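Long-range contacts in toxin-antitoxin system antitoxin MntA family (Shewanella oneidensis MR-1, PDB 6M6U), which neutralises its cognate toxin HepT, mostly by tri-AMPylating a toxin tyrosine, as the antitoxin of a type VII toxin-antitoxin system: residues E[4-9]-E[23-28]; E[19-24]-E[97-102]; E[41-46]-E[71-76]. The protein carries 2 engineered substitutions. All blocks are in the same frame, centred on the assembly; numbering follows the deposited sequence.

The three contacts meet on one four-stranded sheet of the nucleotidyltransferase fold. Interactions 1 and 2 share I23 and Y24 of strand 20-26 and use different faces of it. Helix 6-16 meets I23 and L25, while helix 97-125 meets L22 and Y24; the two contact centres are about 14 Å apart. Interaction 3 pairs strands 40-46 and 70-74, and its centre is about 11 Å from the centres of the other two. Backbone bonds join it to strand 20-26, with Y24 N 2.8 Å from A43 O. It also carries two magnesium-binding positions, D71 and the engineered E41. Interaction 1 holds G27 and S28, the start of the GSX(10)DXD motif.

Interaction 1. Residues E[4-9]-E[23-28]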
# COMPACT_ATOMS: atom_id res chain seq x y z
N LEU E 4 2.45 26.67 -8.89
CA LEU E 4 1.12 26.08 -8.84
C LEU E 4 0.08 27.03 -9.44
O LEU E 4 0.01 28.20 -9.07
CB LEU E 4 0.74 25.73 -7.39
CG LEU E 4 -0.49 24.83 -7.21
CD1 LEU E 4 -0.18 23.43 -7.71
CD2 LEU E 4 -0.95 24.82 -5.76
N ASN E 5 -0.72 26.52 -10.38
CA ASN E 5 -1.69 27.35 -11.10
C ASN E 5 -2.96 27.45 -10.26
O ASN E 5 -3.79 26.54 -10.25
CB ASN E 5 -1.98 26.76 -12.47
CG ASN E 5 -2.68 27.75 -13.39
OD1 ASN E 5 -3.27 28.73 -12.93
ND2 ASN E 5 -2.62 27.49 -14.69
N GLU E 6 -3.12 28.57 -9.56
CA GLU E 6 -4.29 28.78 -8.73
C GLU E 6 -5.52 29.14 -9.55
O GLU E 6 -6.65 28.83 -9.14
CB GLU E 6 -4.01 29.86 -7.69
CG GLU E 6 -2.78 29.57 -6.84
CD GLU E 6 -2.58 30.57 -5.72
OE1 GLU E 6 -3.20 31.66 -5.75
OE2 GLU E 6 -1.79 30.27 -4.80
N ASN E 7 -5.33 29.78 -10.71
CA ASN E 7 -6.48 30.13 -11.54
C ASN E 7 -7.14 28.89 -12.12
O ASN E 7 -8.37 28.86 -12.27
CB ASN E 7 -6.05 31.08 -12.65
CG ASN E 7 -5.71 32.47 -12.14
OD1 ASN E 7 -6.36 32.98 -11.22
ND2 ASN E 7 -4.68 33.08 -12.72
N LYS E 8 -6.35 27.87 -12.44
CA LYS E 8 -6.92 26.62 -12.93
C LYS E 8 -7.72 25.93 -11.83
O LYS E 8 -8.80 25.38 -12.09
CB LYS E 8 -5.81 25.71 -13.45
CG LYS E 8 -6.26 24.63 -14.41
CD LYS E 8 -5.10 23.69 -14.77
CE LYS E 8 -3.95 24.44 -15.42
NZ LYS E 8 -2.91 23.51 -15.94
N ILE E 9 -7.20 25.95 -10.60
CA ILE E 9 -7.92 25.39 -9.46
C ILE E 9 -9.26 26.10 -9.28
O ILE E 9 -10.30 25.46 -9.10
CB ILE E 9 -7.07 25.49 -8.18
CG1 ILE E 9 -5.91 24.50 -8.23
CG2 ILE E 9 -7.94 25.29 -6.93
CD1 ILE E 9 -5.00 24.56 -7.03
N ILE E 23 -12.87 28.77 -1.37
CA ILE E 23 -11.80 27.88 -1.80
C ILE E 23 -10.56 28.21 -0.98
O ILE E 23 -10.16 29.38 -0.90
CB ILE E 23 -11.49 28.02 -3.30
CG1 ILE E 23 -12.70 27.66 -4.16
CG2 ILE E 23 -10.30 27.15 -3.68
CD1 ILE E 23 -12.43 27.77 -5.64
N TYR E 24 -9.96 27.19 -0.37
CA TYR E 24 -8.69 27.34 0.34
C TYR E 24 -7.68 26.35 -0.19
O TYR E 24 -8.00 25.18 -0.43
CB TYR E 24 -8.82 27.09 1.85
CG TYR E 24 -9.69 28.07 2.58
CD1 TYR E 24 -9.21 29.33 2.93
CD2 TYR E 24 -10.98 27.74 2.93
CE1 TYR E 24 -10.01 30.22 3.60
CE2 TYR E 24 -11.78 28.62 3.61
CZ TYR E 24 -11.30 29.86 3.94
OH TYR E 24 -12.11 30.74 4.61
N LEU E 25 -6.46 26.83 -0.36
CA LEU E 25 -5.30 25.97 -0.46
C LEU E 25 -4.70 25.86 0.94
O LEU E 25 -4.56 26.87 1.63
CB LEU E 25 -4.29 26.56 -1.45
CG LEU E 25 -3.09 25.73 -1.91
CD1 LEU E 25 -3.54 24.57 -2.80
CD2 LEU E 25 -2.11 26.64 -2.64
N PHE E 26 -4.40 24.64 1.37
CA PHE E 26 -3.81 24.46 2.69
C PHE E 26 -2.75 23.37 2.61
O PHE E 26 -2.42 22.88 1.53
CB PHE E 26 -4.89 24.17 3.76
CG PHE E 26 -5.54 22.81 3.64
CD1 PHE E 26 -5.22 21.80 4.53
CD2 PHE E 26 -6.50 22.56 2.66
CE1 PHE E 26 -5.82 20.54 4.44
CE2 PHE E 26 -7.10 21.31 2.56
CZ PHE E 26 -6.76 20.30 3.46
N GLY E 27 -2.19 23.03 3.76
CA GLY E 27 -1.16 22.01 3.77
C GLY E 27 0.14 22.51 3.18
O GLY E 27 0.48 23.70 3.22
N SER E 28 0.88 21.57 2.59
CA SER E 28 2.25 21.85 2.18
C SER E 28 2.31 22.87 1.05
O SER E 28 3.21 23.71 1.03
CB SER E 28 2.94 20.54 1.78
OG SER E 28 2.36 19.97 0.62
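I23 opens the contact by meeting I9 of the first helix. The two branch methyls face each other, I9 CG2 to I23 CG2 at 4.4 Å. No hydrogen bond crosses between the segments, and the apolar contacts are few. I9 lies in the first turn of the helix, which N5 caps: N5 OD1 accepts from K8 N at 3.2 Å, with the donor well above the carbonyl plane. A weak bond from N7 N reaches the same oxygen.

L25 is the main partner. Its CD2 methyl lies 3.8 Å from L4 CD2, and its other methyl, CD1, is 3.9 Å from the same L4 carbon. The two leucines reach toward each other tip to tip. CG is anti to the backbone N in both (chi1 -167° in L4, -170° in L25), which carries each CG toward the other residue. L25 CD1 also comes within 4.5 Å of I9 CD1. The carboxylate of E6 passes near the tip of L25, with E6 OE2 4.2 Å from L25 CD2. E6 OE2 forms a salt bridge with K91.

G27 and S28 end the segment and begin the GSX(10)DXD motif. G27 N is bonded to Q89 OE1. S28 packs on R59 of a neighbouring toxin chain.

The contact thus sets the start of helix 6-16 against strand 20-26. Strand 40-46 lines the same apolar layer through I40 and I42, and strand 91-94 runs on the other side of strand 20-26.

Interaction 2. Residues E[19-24]-E[97-102]; sequences KLQLIY and QQDDEL
L22 and Y24 of strand 20-26 meet D99 and D100 where helix 97-125, the long C-terminal helix, starts across the nucleotidyltransferase sheet. The axes of strand 20-24 and helix 97-102 approach to 8.2 Å and cross at -74°.

L22 packs against the helix backbone. Its CD1 lies 3.5 Å from D99 O, and its CD2 lies 3.6 Å from D100 N. Thus the two methyls rest against the first helical turn. CD2 is also 3.9 Å from D99 CB, where the two side chains cross obliquely. Q21 adds a looser touch, with its CB 4.0 Å from D99 OD2. Q21 and L22 both face L45 of strand 40-46, a classic beta bulge. It lets these two consecutive residues both turn toward the helix.

The polar link is Y24 OH, which donates to D100 OD1 at 2.6 Å. The oxygen sits at the ring edge and near its plane. It is met on its anti side, and the ring and carboxylate planes stand 54° apart. D100 CG is anti to its backbone N (chi1 160°), which puts CG within 3.5 Å of Y24 OH. D100 OD1 also forms a salt bridge with R59 of a neighbouring toxin chain. Two partners therefore grip this buried oxygen, and the arginine would probably help keep the acid charged.

The arrangement belongs to the polymerase beta-type nucleotidyltransferase fold, its mixed sheet covered here by the start of the C-terminal helix. The same helix is important for interaction with the cognate toxin.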
# COMPACT_ATOMS: atom_id res chain seq x y z
N LYS E 19 -23.11 26.60 -6.08
CA LYS E 19 -23.22 27.46 -4.90
C LYS E 19 -21.94 27.43 -4.06
O LYS E 19 -21.98 27.43 -2.83
CB LYS E 19 -24.43 27.07 -4.05
CG LYS E 19 -25.75 27.17 -4.78
CD LYS E 19 -26.83 26.42 -4.04
CE LYS E 19 -26.47 24.95 -3.93
NZ LYS E 19 -27.23 24.28 -2.85
N LEU E 20 -20.80 27.40 -4.75
CA LEU E 20 -19.51 27.44 -4.07
C LEU E 20 -19.37 28.75 -3.29
O LEU E 20 -19.84 29.80 -3.72
CB LEU E 20 -18.39 27.31 -5.10
CG LEU E 20 -16.96 27.13 -4.62
CD1 LEU E 20 -16.83 25.87 -3.78
CD2 LEU E 20 -16.05 27.06 -5.84
N GLN E 21 -18.73 28.67 -2.14
CA GLN E 21 -18.59 29.86 -1.31
C GLN E 21 -17.15 30.17 -0.93
O GLN E 21 -16.79 31.34 -0.83
CB GLN E 21 -19.43 29.71 -0.03
CG GLN E 21 -20.93 29.65 -0.28
CD GLN E 21 -21.70 29.15 0.92
OE1 GLN E 21 -21.12 28.68 1.90
NE2 GLN E 21 -23.03 29.24 0.86
N LEU E 22 -16.32 29.15 -0.71
CA LEU E 22 -14.95 29.37 -0.26
C LEU E 22 -14.04 28.33 -0.89
O LEU E 22 -14.39 27.15 -0.94
CB LEU E 22 -14.85 29.30 1.27
CG LEU E 22 -15.55 30.40 2.08
CD1 LEU E 22 -15.73 29.99 3.53
CD2 LEU E 22 -14.81 31.73 1.99
N ILE E 23 -12.87 28.77 -1.37
CA ILE E 23 -11.80 27.88 -1.80
C ILE E 23 -10.56 28.21 -0.98
O ILE E 23 -10.16 29.38 -0.90
CB ILE E 23 -11.49 28.02 -3.30
CG1 ILE E 23 -12.70 27.66 -4.16
CG2 ILE E 23 -10.30 27.15 -3.68
CD1 ILE E 23 -12.43 27.77 -5.64
N TYR E 24 -9.96 27.19 -0.37
CA TYR E 24 -8.69 27.34 0.34
C TYR E 24 -7.68 26.35 -0.19
O TYR E 24 -8.00 25.18 -0.43
CB TYR E 24 -8.82 27.09 1.85
CG TYR E 24 -9.69 28.07 2.58
CD1 TYR E 24 -9.21 29.33 2.93
CD2 TYR E 24 -10.98 27.74 2.93
CE1 TYR E 24 -10.01 30.22 3.60
CE2 TYR E 24 -11.78 28.62 3.61
CZ TYR E 24 -11.30 29.86 3.94
OH TYR E 24 -12.11 30.74 4.61
N GLN E 97 -14.76 38.00 1.65
CA GLN E 97 -14.10 38.12 2.94
C GLN E 97 -15.06 37.79 4.08
O GLN E 97 -14.64 37.22 5.10
CB GLN E 97 -13.51 39.52 3.11
CG GLN E 97 -12.71 39.72 4.39
CD GLN E 97 -11.45 38.85 4.44
OE1 GLN E 97 -10.79 38.65 3.42
NE2 GLN E 97 -11.12 38.35 5.62
N GLN E 98 -16.34 38.12 3.93
CA GLN E 98 -17.28 37.89 5.02
C GLN E 98 -17.56 36.41 5.22
O GLN E 98 -17.67 35.94 6.36
CB GLN E 98 -18.58 38.66 4.78
CG GLN E 98 -19.37 38.94 6.05
CD GLN E 98 -18.67 39.93 6.99
OE1 GLN E 98 -18.33 39.58 8.12
NE2 GLN E 98 -18.46 41.16 6.50
N ASP E 99 -17.69 35.64 4.13
CA ASP E 99 -17.85 34.20 4.28
C ASP E 99 -16.62 33.57 4.90
O ASP E 99 -16.73 32.60 5.67
CB ASP E 99 -18.16 33.55 2.93
CG ASP E 99 -19.61 33.74 2.51
OD1 ASP E 99 -20.42 34.17 3.35
OD2 ASP E 99 -19.95 33.43 1.35
N ASP E 100 -15.43 34.10 4.60
CA ASP E 100 -14.22 33.57 5.23
C ASP E 100 -14.23 33.83 6.73
O ASP E 100 -13.78 32.99 7.52
CB ASP E 100 -12.98 34.19 4.58
CG ASP E 100 -11.74 34.08 5.45
OD1 ASP E 100 -11.10 33.01 5.46
OD2 ASP E 100 -11.41 35.07 6.14
N GLU E 101 -14.74 34.99 7.15
CA GLU E 101 -14.71 35.34 8.56
C GLU E 101 -15.80 34.61 9.34
O GLU E 101 -15.57 34.19 10.48
CB GLU E 101 -14.83 36.86 8.71
CG GLU E 101 -13.64 37.59 8.10
CD GLU E 101 -13.85 39.08 7.96
OE1 GLU E 101 -12.85 39.79 7.68
OE2 GLU E 101 -14.99 39.56 8.12
N LEU E 102 -16.99 34.44 8.74
CA LEU E 102 -18.01 33.60 9.35
C LEU E 102 -17.48 32.21 9.63
O LEU E 102 -17.59 31.70 10.76
CB LEU E 102 -19.25 33.52 8.45
CG LEU E 102 -20.05 34.79 8.20
CD1 LEU E 102 -21.10 34.55 7.12
CD2 LEU E 102 -20.70 35.27 9.47

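Interaction 3. Residues E[41-46]-E[71-76]; sequences EIAVLA and DLVDLR. Engineered in segment 41-46: E41 (natural residue Asp).
E41 to V44 pair in parallel with D71 to D74, and four backbone hydrogen bonds link the strands. I42 N donates to D71 O at 2.9 Å, and I42 O accepts from V73 N at 2.7 Å. V44 N then donates to V73 O, and L75 N to V44 O, which carries the ladder past the strand end.

One side-chain grip follows. R76 holds A46 O side-on, with NE and NH2 each 2.8 Å from that oxygen. A46 O lies near the guanidinium plane. A bend at chi3 (-74°) sets R76 NE toward it. L45 CD1 lies over one guanidinium face, 3.7 Å from R76 NH2. D74 OD1 accepts from R76 N, an Asx turn, while D74 OD2 accepts from L50 N.

Apolar contacts occupy both faces. L72 CD1 touches V44 CG2 at 3.9 Å and I42 CG2. On the other face A43 CB meets L75 CD2 at 3.8 Å.

The acids E41, engineered from Asp, and D71 share that second face. Both positions bind magnesium. Their oxygens E41 OE1 and D71 OD1 are 5.1 Å apart.

This is the beta-alpha-beta crossover through helix 52-66, which packs under I42 and L72. Helix 80-89 covers A43, V73 and L75, and strand 20-26 flanks strand 40-46.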
# COMPACT_ATOMS: atom_id res chain seq x y z
N GLU E 41 -3.57 19.98 -1.32
CA GLU E 41 -4.68 19.90 -0.39
C GLU E 41 -5.55 21.13 -0.56
O GLU E 41 -5.10 22.26 -0.35
CB GLU E 41 -4.18 19.76 1.05
CG GLU E 41 -3.57 18.39 1.35
CD GLU E 41 -2.78 18.35 2.64
OE1 GLU E 41 -3.40 18.25 3.73
OE2 GLU E 41 -1.54 18.41 2.57
N ILE E 42 -6.81 20.91 -0.95
CA ILE E 42 -7.75 21.98 -1.25
C ILE E 42 -9.01 21.76 -0.43
O ILE E 42 -9.52 20.64 -0.33
CB ILE E 42 -8.07 22.04 -2.75
CG1 ILE E 42 -6.79 22.20 -3.56
CG2 ILE E 42 -9.05 23.18 -3.06
CD1 ILE E 42 -6.94 21.79 -5.01
N ALA E 43 -9.53 22.84 0.16
CA ALA E 43 -10.75 22.80 0.94
C ALA E 43 -11.77 23.74 0.30
O ALA E 43 -11.42 24.83 -0.16
CB ALA E 43 -10.50 23.20 2.39
N VAL E 44 -13.03 23.32 0.29
CA VAL E 44 -14.10 24.11 -0.28
C VAL E 44 -15.27 24.12 0.69
O VAL E 44 -15.50 23.17 1.44
CB VAL E 44 -14.56 23.57 -1.66
CG1 VAL E 44 -13.49 23.85 -2.71
CG2 VAL E 44 -14.85 22.08 -1.58
N LEU E 45 -16.00 25.23 0.68
CA LEU E 45 -17.29 25.33 1.33
C LEU E 45 -18.31 25.71 0.27
O LEU E 45 -18.12 26.70 -0.45
CB LEU E 45 -17.27 26.37 2.46
CG LEU E 45 -18.56 26.47 3.30
CD1 LEU E 45 -18.77 25.19 4.11
CD2 LEU E 45 -18.52 27.68 4.21
N ALA E 46 -19.35 24.91 0.16
CA ALA E 46 -20.49 25.21 -0.69
C ALA E 46 -21.74 25.30 0.18
O ALA E 46 -21.72 24.99 1.37
CB ALA E 46 -20.66 24.14 -1.78
N ASP E 71 -6.05 16.30 -2.88
CA ASP E 71 -7.01 15.92 -1.85
C ASP E 71 -8.00 17.07 -1.71
O ASP E 71 -7.61 18.20 -1.39
CB ASP E 71 -6.32 15.63 -0.52
CG ASP E 71 -7.28 15.09 0.52
OD1 ASP E 71 -7.07 15.37 1.72
OD2 ASP E 71 -8.25 14.40 0.15
N LEU E 72 -9.27 16.78 -1.96
CA LEU E 72 -10.32 17.79 -1.95
C LEU E 72 -11.18 17.59 -0.71
O LEU E 72 -11.80 16.53 -0.55
CB LEU E 72 -11.17 17.73 -3.23
CG LEU E 72 -12.34 18.71 -3.29
CD1 LEU E 72 -11.86 20.16 -3.17
CD2 LEU E 72 -13.11 18.50 -4.58
N VAL E 73 -11.20 18.59 0.16
CA VAL E 73 -11.85 18.50 1.46
C VAL E 73 -13.12 19.34 1.41
O VAL E 73 -13.07 20.53 1.08
CB VAL E 73 -10.91 18.97 2.58
CG1 VAL E 73 -11.70 19.31 3.83
CG2 VAL E 73 -9.87 17.89 2.89
N ASP E 74 -14.25 18.72 1.71
CA ASP E 74 -15.50 19.46 1.88
C ASP E 74 -15.53 19.99 3.31
O ASP E 74 -15.63 19.21 4.27
CB ASP E 74 -16.71 18.58 1.59
CG ASP E 74 -18.03 19.31 1.77
OD1 ASP E 74 -18.03 20.56 1.87
OD2 ASP E 74 -19.09 18.65 1.79
N LEU E 75 -15.44 21.31 3.46
CA LEU E 75 -15.40 21.91 4.79
C LEU E 75 -16.69 21.66 5.57
O LEU E 75 -16.67 21.66 6.81
CB LEU E 75 -15.13 23.41 4.69
CG LEU E 75 -13.71 23.77 4.28
CD1 LEU E 75 -13.58 25.25 3.96
CD2 LEU E 75 -12.75 23.38 5.39
N ARG E 76 -17.80 21.43 4.87
CA ARG E 76 -19.09 21.31 5.55
C ARG E 76 -19.23 19.99 6.31
O ARG E 76 -20.04 19.91 7.23
CB ARG E 76 -20.23 21.48 4.55
CG ARG E 76 -21.58 21.76 5.18
CD ARG E 76 -22.61 22.23 4.15
NE ARG E 76 -22.37 23.60 3.72
CZ ARG E 76 -22.66 24.67 4.45
NH1 ARG E 76 -23.18 24.53 5.67
NH2 ARG E 76 -22.42 25.89 3.98